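Local structure of outer membrane lipoprotein carrier protein LolA (Thermus thermophilus, 2YZY) at residues G65-I70 / W76-L81; D154-R159 / V176-T181. The protein is of uncharacterised function but probably binds lipid-bearing or other hydrophobic cargo, as the lipoprotein carrier LolA does. All coordinates share one frame; numbering follows the deposited sequence.

Interaction 1 (G65-I70 / W76-L81); sequences GNFTVI and WNYLYL
Phe67 and Tyr78 form an antiparallel hydrogen-bonded pair at the middle of this contact, and their two backbone bonds are unequal: Tyr78 N to Phe67 O is 2.8 Å, whereas Phe67 N to Tyr78 O is 3.2 Å. A second such pair, Val69 and Trp76, is tied more evenly, and its bond from Trp76 N to Val69 O is nearly straight. Between them Thr68 faces Asn77 as a non-hydrogen-bonded pair, with Thr68 CA lying 3.1 Å from Trp76 O in a CA-H...O contact. Side-chain bonds add to these. Thr68 OG1 donates to Asn77 OD1 over 2.7 Å, and a water lies within bonding distance of that same oxygen and of Phe67 O. Asn66 OD1 accepts a bond from Tyr80 N at 2.8 Å, the donor standing above the amide plane, and a second water lies within bonding distance of this oxygen and accepts from Leu81 N. Aromatic and apolar contacts gather on the face bearing Phe67, Val69, Trp76 and Tyr78. Phe67 CG sits between its backbone N and carbonyl carbon (chi1 68°), which lays the ring over Tyr78 CB, 3.5 Å from the ring centroid in a CH-pi contact. The two rings are tilted 28° and slid apart, overlapping little, and meet at Phe67 CE2 and Tyr78 CD2. Val69 CB packs beside Trp76 CE3 at 3.9 Å, the two side chains pointing the same way. Gly65 faces Tyr80 so closely that a side chain there would clash with the ring. The axes of 67-70 and 76-79 approach to 4.7 Å and run at 169°, a short antiparallel hairpin. Strand 52-59 flanks it beyond 67-70, where Arg54 makes a cation-pi contact with Phe67; strand 84-88 lies beyond 75-79, Asn83 binds Tyr78 OH, and Pro192 touches both central rings.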
ATOM      1  N   GLY A  65     -13.429   1.557   9.155  1.00  7.60           N
ATOM      2  CA  GLY A  65     -14.438   0.641   8.642  1.00  7.85           C
ATOM      3  C   GLY A  65     -14.513   0.550   7.129  1.00  7.68           C
ATOM      4  O   GLY A  65     -15.084  -0.397   6.588  1.00  8.57           O
ATOM      5  N   ASN A  66     -13.951   1.541   6.444  1.00  7.11           N
ATOM      6  CA  ASN A  66     -13.941   1.553   4.983  1.00  6.37           C
ATOM      7  C   ASN A  66     -12.986   0.490   4.472  1.00  6.63           C
ATOM      8  O   ASN A  66     -12.104   0.031   5.192  1.00  7.88           O
ATOM      9  CB  ASN A  66     -13.423   2.890   4.439  1.00  7.13           C
ATOM     10  CG  ASN A  66     -14.369   4.039   4.680  1.00  5.94           C
ATOM     11  OD1 ASN A  66     -15.338   3.920   5.430  1.00  8.21           O
ATOM     12  ND2 ASN A  66     -14.079   5.180   4.053  1.00  9.91           N
ATOM     13  N   PHE A  67     -13.173   0.089   3.222  1.00  7.49           N
ATOM     14  CA  PHE A  67     -12.245  -0.847   2.617  1.00  8.01           C
ATOM     15  C   PHE A  67     -12.286  -0.670   1.114  1.00  7.92           C
ATOM     16  O   PHE A  67     -13.255  -0.139   0.555  1.00  8.54           O
ATOM     17  CB  PHE A  67     -12.528  -2.309   3.038  1.00  7.84           C
ATOM     18  CG  PHE A  67     -13.815  -2.883   2.512  1.00  8.66           C
ATOM     19  CD1 PHE A  67     -13.903  -3.373   1.208  1.00  7.75           C
ATOM     20  CD2 PHE A  67     -14.927  -2.983   3.341  1.00  9.17           C
ATOM     21  CE1 PHE A  67     -15.082  -3.957   0.743  1.00  8.12           C
ATOM     22  CE2 PHE A  67     -16.115  -3.565   2.885  1.00  8.95           C
ATOM     23  CZ  PHE A  67     -16.189  -4.053   1.582  1.00  7.80           C
ATOM     24  N   THR A  68     -11.201  -1.072   0.471  1.00  7.70           N
ATOM     25  CA  THR A  68     -11.081  -0.974  -0.971  1.00  8.21           C
ATOM     26  C   THR A  68     -10.689  -2.335  -1.516  1.00  9.22           C
ATOM     27  O   THR A  68      -9.795  -2.991  -0.984  1.00 10.14           O
ATOM     28  CB  THR A  68      -9.990   0.034  -1.370  1.00  9.01           C
ATOM     29  OG1 THR A  68     -10.326   1.327  -0.862  1.00 12.02           O
ATOM     30  CG2 THR A  68      -9.857   0.104  -2.886  1.00 11.12           C
ATOM     31  N   VAL A  69     -11.375  -2.772  -2.564  1.00  9.42           N
ATOM     32  CA  VAL A  69     -11.052  -4.045  -3.189  1.00 10.80           C
ATOM     33  C   VAL A  69     -10.632  -3.719  -4.615  1.00 12.10           C
ATOM     34  O   VAL A  69     -11.353  -3.032  -5.340  1.00 13.00           O
ATOM     35  CB  VAL A  69     -12.256  -5.004  -3.221  1.00 10.31           C
ATOM     36  CG1 VAL A  69     -11.867  -6.297  -3.944  1.00 14.57           C
ATOM     37  CG2 VAL A  69     -12.700  -5.323  -1.807  1.00 12.61           C
ATOM     38  N   ILE A  70      -9.454  -4.187  -5.006  1.00 13.35           N
ATOM     39  CA  ILE A  70      -8.969  -3.920  -6.351  1.00 17.86           C
ATOM     40  C   ILE A  70      -8.812  -5.215  -7.131  1.00 19.61           C
ATOM     41  O   ILE A  70      -8.272  -6.200  -6.628  1.00 18.92           O
ATOM     42  CB  ILE A  70      -7.612  -3.181  -6.325  1.00 19.73           C
ATOM     43  CG1 ILE A  70      -7.750  -1.872  -5.545  1.00 21.52           C
ATOM     44  CG2 ILE A  70      -7.150  -2.886  -7.751  1.00 21.83           C
ATOM     45  CD1 ILE A  70      -6.442  -1.158  -5.308  1.00 24.88           C
ATOM     46  N   TRP A  76     -13.538  -1.453  -5.952  1.00 11.99           N
ATOM     47  CA  TRP A  76     -14.670  -1.265  -5.056  1.00 12.87           C
ATOM     48  C   TRP A  76     -14.206  -0.417  -3.884  1.00 11.86           C
ATOM     49  O   TRP A  76     -13.171  -0.697  -3.283  1.00 12.84           O
ATOM     50  CB  TRP A  76     -15.168  -2.590  -4.468  1.00 13.38           C
ATOM     51  CG  TRP A  76     -15.748  -3.581  -5.423  1.00 18.23           C
ATOM     52  CD1 TRP A  76     -16.086  -3.375  -6.729  1.00 19.66           C
ATOM     53  CD2 TRP A  76     -16.081  -4.942  -5.129  1.00 21.08           C
ATOM     54  NE1 TRP A  76     -16.612  -4.529  -7.268  1.00 22.62           N
ATOM     55  CE2 TRP A  76     -16.619  -5.506  -6.307  1.00 22.72           C
ATOM     56  CE3 TRP A  76     -15.977  -5.741  -3.982  1.00 23.64           C
ATOM     57  CZ2 TRP A  76     -17.053  -6.837  -6.373  1.00 25.02           C
ATOM     58  CZ3 TRP A  76     -16.408  -7.066  -4.047  1.00 24.64           C
ATOM     59  CH2 TRP A  76     -16.940  -7.598  -5.236  1.00 25.54           C
ATOM     60  N   ASN A  77     -14.965   0.619  -3.557  1.00 10.13           N
ATOM     61  CA  ASN A  77     -14.624   1.438  -2.408  1.00 10.12           C
ATOM     62  C   ASN A  77     -15.833   1.471  -1.494  1.00  9.65           C
ATOM     63  O   ASN A  77     -16.858   2.062  -1.827  1.00 10.29           O
ATOM     64  CB  ASN A  77     -14.238   2.856  -2.834  1.00 11.43           C
ATOM     65  CG  ASN A  77     -12.787   2.955  -3.246  1.00 15.84           C
ATOM     66  OD1 ASN A  77     -11.887   2.869  -2.408  1.00 17.29           O
ATOM     67  ND2 ASN A  77     -12.546   3.124  -4.539  1.00 20.35           N
ATOM     68  N   TYR A  78     -15.722   0.800  -0.353  1.00  7.34           N
ATOM     69  CA  TYR A  78     -16.816   0.777   0.602  1.00  8.12           C
ATOM     70  C   TYR A  78     -16.625   1.890   1.622  1.00  7.74           C
ATOM     71  O   TYR A  78     -15.562   2.014   2.242  1.00  8.67           O
ATOM     72  CB  TYR A  78     -16.893  -0.575   1.319  1.00  8.26           C
ATOM     73  CG  TYR A  78     -18.050  -0.641   2.293  1.00  8.75           C
ATOM     74  CD1 TYR A  78     -19.370  -0.605   1.834  1.00  8.72           C
ATOM     75  CD2 TYR A  78     -17.836  -0.672   3.675  1.00  9.27           C
ATOM     76  CE1 TYR A  78     -20.444  -0.590   2.718  1.00  8.14           C
ATOM     77  CE2 TYR A  78     -18.909  -0.660   4.570  1.00  8.35           C
ATOM     78  CZ  TYR A  78     -20.210  -0.616   4.084  1.00  9.54           C
ATOM     79  OH  TYR A  78     -21.279  -0.583   4.954  1.00 10.35           O
ATOM     80  N   LEU A  79     -17.661   2.708   1.771  1.00  6.95           N
ATOM     81  CA  LEU A  79     -17.646   3.823   2.712  1.00  8.01           C
ATOM     82  C   LEU A  79     -18.566   3.395   3.849  1.00  8.34           C
ATOM     83  O   LEU A  79     -19.788   3.379   3.709  1.00  8.78           O
ATOM     84  CB  LEU A  79     -18.165   5.086   2.021  1.00  9.88           C
ATOM     85  CG  LEU A  79     -17.461   5.400   0.698  1.00 11.25           C
ATOM     86  CD1 LEU A  79     -18.091   6.638   0.059  1.00 11.80           C
ATOM     87  CD2 LEU A  79     -15.964   5.611   0.941  1.00 12.65           C
ATOM     88  N   TYR A  80     -17.961   3.055   4.980  1.00  6.93           N
ATOM     89  CA  TYR A  80     -18.692   2.553   6.133  1.00  8.21           C
ATOM     90  C   TYR A  80     -19.816   3.427   6.683  1.00  7.12           C
ATOM     91  O   TYR A  80     -20.946   2.966   6.826  1.00  7.82           O
ATOM     92  CB  TYR A  80     -17.704   2.236   7.257  1.00  7.13           C
ATOM     93  CG  TYR A  80     -18.331   1.511   8.429  1.00  8.67           C
ATOM     94  CD1 TYR A  80     -18.414   0.117   8.456  1.00  8.23           C
ATOM     95  CD2 TYR A  80     -18.855   2.223   9.503  1.00  8.73           C
ATOM     96  CE1 TYR A  80     -19.005  -0.547   9.528  1.00  9.68           C
ATOM     97  CE2 TYR A  80     -19.448   1.570  10.575  1.00 10.36           C
ATOM     98  CZ  TYR A  80     -19.521   0.187  10.584  1.00  8.40           C
ATOM     99  OH  TYR A  80     -20.113  -0.447  11.651  1.00 11.56           O
ATOM    100  N   LEU A  81     -19.513   4.685   6.982  1.00  8.24           N
ATOM    101  CA  LEU A  81     -20.518   5.570   7.562  1.00  7.24           C
ATOM    102  C   LEU A  81     -21.707   5.880   6.661  1.00  9.03           C
ATOM    103  O   LEU A  81     -22.793   6.168   7.157  1.00  9.54           O
ATOM    104  CB  LEU A  81     -19.859   6.862   8.053  1.00  7.50           C
ATOM    105  CG  LEU A  81     -18.964   6.653   9.279  1.00  6.90           C
ATOM    106  CD1 LEU A  81     -18.138   7.903   9.535  1.00  8.21           C
ATOM    107  CD2 LEU A  81     -19.822   6.307  10.492  1.00  7.67           C
TER
HETATM  108  O   HOH W   1     -16.854   5.783   6.827  1.00 10.13           O
HETATM  109  O   HOH W   2     -12.881   2.999   0.678  1.00 17.71           O

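Interaction 2 (D154-R159 / V176-T181); sequences DPRPLR and VEFKRT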
ATOM      1  N   ASP A 154      14.730  -9.816   2.683  1.00 21.81           N
ATOM      2  CA  ASP A 154      13.471 -10.354   2.175  1.00 20.82           C
ATOM      3  C   ASP A 154      12.804  -9.187   1.454  1.00 20.05           C
ATOM      4  O   ASP A 154      11.931  -8.518   2.006  1.00 19.07           O
ATOM      5  CB  ASP A 154      12.611 -10.852   3.344  1.00 23.39           C
ATOM      6  CG  ASP A 154      11.287 -11.445   2.893  1.00 23.59           C
ATOM      7  OD1 ASP A 154      11.256 -12.107   1.835  1.00 25.04           O
ATOM      8  OD2 ASP A 154      10.280 -11.262   3.607  1.00 27.06           O
ATOM      9  N   PRO A 155      13.223  -8.927   0.204  1.00 18.34           N
ATOM     10  CA  PRO A 155      12.727  -7.847  -0.654  1.00 16.88           C
ATOM     11  C   PRO A 155      11.241  -7.526  -0.582  1.00 16.21           C
ATOM     12  O   PRO A 155      10.410  -8.230  -1.154  1.00 16.43           O
ATOM     13  CB  PRO A 155      13.158  -8.292  -2.046  1.00 20.23           C
ATOM     14  CG  PRO A 155      14.463  -8.957  -1.767  1.00 19.12           C
ATOM     15  CD  PRO A 155      14.144  -9.798  -0.553  1.00 19.50           C
ATOM     16  N   ARG A 156      10.926  -6.443   0.121  1.00 15.08           N
ATOM     17  CA  ARG A 156       9.557  -5.969   0.279  1.00 13.74           C
ATOM     18  C   ARG A 156       9.630  -4.541   0.810  1.00 11.99           C
ATOM     19  O   ARG A 156      10.611  -4.157   1.450  1.00 11.43           O
ATOM     20  CB  ARG A 156       8.778  -6.868   1.247  1.00 13.63           C
ATOM     21  CG  ARG A 156       9.258  -6.857   2.689  1.00 12.98           C
ATOM     22  CD  ARG A 156       8.578  -7.975   3.480  1.00 12.88           C
ATOM     23  NE  ARG A 156       8.957  -7.983   4.891  1.00 15.18           N
ATOM     24  CZ  ARG A 156       8.534  -7.099   5.792  1.00 16.53           C
ATOM     25  NH1 ARG A 156       7.708  -6.124   5.439  1.00 14.47           N
ATOM     26  NH2 ARG A 156       8.943  -7.191   7.052  1.00 19.67           N
ATOM     27  N   PRO A 157       8.597  -3.729   0.538  1.00 12.40           N
ATOM     28  CA  PRO A 157       8.570  -2.338   0.995  1.00 11.29           C
ATOM     29  C   PRO A 157       8.413  -2.206   2.502  1.00 11.57           C
ATOM     30  O   PRO A 157       7.659  -2.948   3.133  1.00 11.44           O
ATOM     31  CB  PRO A 157       7.372  -1.740   0.251  1.00 12.20           C
ATOM     32  CG  PRO A 157       7.141  -2.689  -0.902  1.00 17.40           C
ATOM     33  CD  PRO A 157       7.418  -4.026  -0.290  1.00 13.84           C
ATOM     34  N   LEU A 158       9.130  -1.249   3.078  1.00  9.85           N
ATOM     35  CA  LEU A 158       9.048  -1.016   4.510  1.00  8.35           C
ATOM     36  C   LEU A 158       8.531   0.377   4.820  1.00  7.77           C
ATOM     37  O   LEU A 158       7.933   0.600   5.875  1.00  9.40           O
ATOM     38  CB  LEU A 158      10.422  -1.169   5.165  1.00 11.53           C
ATOM     39  CG  LEU A 158      11.061  -2.553   5.212  1.00 11.62           C
ATOM     40  CD1 LEU A 158      12.451  -2.446   5.828  1.00 14.08           C
ATOM     41  CD2 LEU A 158      10.183  -3.487   6.027  1.00 13.53           C
ATOM     42  N   ARG A 159       8.752   1.312   3.902  1.00  9.40           N
ATOM     43  CA  ARG A 159       8.358   2.692   4.153  1.00  9.75           C
ATOM     44  C   ARG A 159       8.293   3.541   2.887  1.00 10.44           C
ATOM     45  O   ARG A 159       9.127   3.402   1.992  1.00 11.22           O
ATOM     46  CB  ARG A 159       9.367   3.303   5.134  1.00 10.10           C
ATOM     47  CG  ARG A 159       9.038   4.684   5.664  1.00  8.05           C
ATOM     48  CD  ARG A 159      10.180   5.162   6.546  1.00  8.14           C
ATOM     49  NE  ARG A 159       9.872   6.399   7.255  1.00  9.11           N
ATOM     50  CZ  ARG A 159      10.742   7.035   8.033  1.00 10.82           C
ATOM     51  NH1 ARG A 159      11.964   6.546   8.195  1.00 13.26           N
ATOM     52  NH2 ARG A 159      10.390   8.158   8.647  1.00 12.03           N
ATOM     53  N   VAL A 176       4.409  -1.678   9.150  1.00 11.23           N
ATOM     54  CA  VAL A 176       4.809  -2.104  10.491  1.00 11.52           C
ATOM     55  C   VAL A 176       4.642  -3.573  10.848  1.00 10.87           C
ATOM     56  O   VAL A 176       5.235  -4.044  11.816  1.00 12.70           O
ATOM     57  CB  VAL A 176       4.104  -1.247  11.565  1.00 12.13           C
ATOM     58  CG1 VAL A 176       4.530   0.212  11.421  1.00 13.55           C
ATOM     59  CG2 VAL A 176       2.599  -1.364  11.424  1.00 12.60           C
ATOM     60  N   GLU A 177       3.825  -4.293  10.082  1.00 10.50           N
ATOM     61  CA  GLU A 177       3.617  -5.726  10.295  1.00 10.19           C
ATOM     62  C   GLU A 177       3.470  -6.343   8.918  1.00 10.40           C
ATOM     63  O   GLU A 177       2.936  -5.711   8.006  1.00 11.06           O
ATOM     64  CB  GLU A 177       2.358  -6.004  11.128  1.00 10.01           C
ATOM     65  CG  GLU A 177       2.414  -5.413  12.535  1.00 11.93           C
ATOM     66  CD  GLU A 177       1.195  -5.748  13.377  1.00 12.11           C
ATOM     67  OE1 GLU A 177       0.061  -5.623  12.873  1.00 11.24           O
ATOM     68  OE2 GLU A 177       1.375  -6.122  14.555  1.00 13.67           O
ATOM     69  N   PHE A 178       3.955  -7.570   8.769  1.00  9.91           N
ATOM     70  CA  PHE A 178       3.908  -8.275   7.490  1.00 11.19           C
ATOM     71  C   PHE A 178       3.888  -9.773   7.741  1.00 11.79           C
ATOM     72  O   PHE A 178       4.533 -10.265   8.667  1.00 14.35           O
ATOM     73  CB  PHE A 178       5.145  -7.935   6.651  1.00 10.58           C
ATOM     74  CG  PHE A 178       5.249  -8.724   5.370  1.00 10.97           C
ATOM     75  CD1 PHE A 178       4.578  -8.310   4.224  1.00 10.96           C
ATOM     76  CD2 PHE A 178       6.014  -9.889   5.315  1.00 11.70           C
ATOM     77  CE1 PHE A 178       4.664  -9.043   3.035  1.00 12.22           C
ATOM     78  CE2 PHE A 178       6.107 -10.630   4.136  1.00 11.56           C
ATOM     79  CZ  PHE A 178       5.431 -10.205   2.993  1.00 12.62           C
ATOM     80  N   LYS A 179       3.162 -10.496   6.897  1.00 12.16           N
ATOM     81  CA  LYS A 179       3.067 -11.939   7.036  1.00 14.16           C
ATOM     82  C   LYS A 179       2.651 -12.596   5.731  1.00 13.86           C
ATOM     83  O   LYS A 179       1.732 -12.128   5.059  1.00 13.40           O
ATOM     84  CB  LYS A 179       2.041 -12.277   8.125  1.00 17.69           C
ATOM     85  CG  LYS A 179       1.561 -13.719   8.139  1.00 21.66           C
ATOM     86  CD  LYS A 179       0.408 -13.893   9.121  1.00 21.81           C
ATOM     87  CE  LYS A 179      -0.165 -15.301   9.064  1.00 23.87           C
ATOM     88  NZ  LYS A 179       0.860 -16.332   9.375  1.00 26.58           N
ATOM     89  N   ARG A 180       3.348 -13.663   5.353  1.00 14.25           N
ATOM     90  CA  ARG A 180       2.972 -14.399   4.160  1.00 14.56           C
ATOM     91  C   ARG A 180       1.870 -15.323   4.656  1.00 14.16           C
ATOM     92  O   ARG A 180       1.936 -15.830   5.777  1.00 14.89           O
ATOM     93  CB  ARG A 180       4.148 -15.209   3.605  1.00 18.09           C
ATOM     94  CG  ARG A 180       5.179 -14.353   2.882  1.00 20.12           C
ATOM     95  CD  ARG A 180       6.086 -15.198   2.003  1.00 23.96           C
ATOM     96  NE  ARG A 180       6.934 -14.372   1.147  1.00 25.61           N
ATOM     97  CZ  ARG A 180       7.931 -13.611   1.589  1.00 26.47           C
ATOM     98  NH1 ARG A 180       8.214 -13.567   2.883  1.00 27.06           N
ATOM     99  NH2 ARG A 180       8.641 -12.888   0.734  1.00 24.83           N
ATOM    100  N   THR A 181       0.855 -15.547   3.836  1.00 12.81           N
ATOM    101  CA  THR A 181      -0.250 -16.378   4.273  1.00 14.37           C
ATOM    102  C   THR A 181      -0.985 -16.969   3.080  1.00 14.63           C
ATOM    103  O   THR A 181      -0.452 -17.033   1.974  1.00 15.87           O
ATOM    104  CB  THR A 181      -1.225 -15.516   5.106  1.00 15.78           C
ATOM    105  OG1 THR A 181      -2.306 -16.321   5.591  1.00 17.10           O
ATOM    106  CG2 THR A 181      -1.774 -14.375   4.253  1.00 14.87           C
TER
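Asp154 and Arg180 meet end-on in a two-pronged salt bridge. Arg180 NH2 donates to Asp154 OD1 at 2.9 Å and Arg180 NH1 to Asp154 OD2 at 3.2 Å; both oxygens are approached on their syn sides, although the carboxylate and guanidinium planes are turned 45° apart. Asn18, at the end of helix 7-18, joins in twice: its ND2 donates to Asp154 OD1, and its O accepts from Arg180 NH2. Asp154 OD2 also faces Arg156 NE at 3.8 Å, a long salt bridge in the guanidinium plane that completes a three-residue charge network. This network spans the splayed end of the hairpin of strands 156-163 and 169-180, at the surface of the LolA-like fold, where side chains make the contact. Arg156 lays its guanidinium flat on the Phe178 ring, the planes 5° apart and the centres 4.3 Å. Arg156 CD sits over the middle of that ring, while NH1 reaches past it to Phe178 CB at 3.4 Å. With CG anti to its backbone N (chi1 174°), Phe178 presents this face to Arg156. Replacing Asp154 by an alanine would probably leave the Arg180 guanidinium without its carboxylate mate, though still bonded to Asn18 O, and Asn18 ND2 without this acceptor. Leu19 also touches Phe178.

In the fold
Interactions 1 and 2 lie on opposite sides of the chain's centre, their own centres about 23 Å apart and their nearest atoms about 14 Å, so they do not touch. They follow in series: the hairpin of strands 67-70 and 75-79 closes before strand 156-163 begins. Both belong to the run of neighbouring antiparallel strands that curves through this LolA-like fold. Strands 23-30, 39-47 and 52-59 stand between them, 52-59 next to interaction 1 and 23-30 next to interaction 2. Each contact thus fixes its own hairpin at a separate place on one curved scaffold, consistent with the incomplete barrel of LolA, whose concave side takes up lipid.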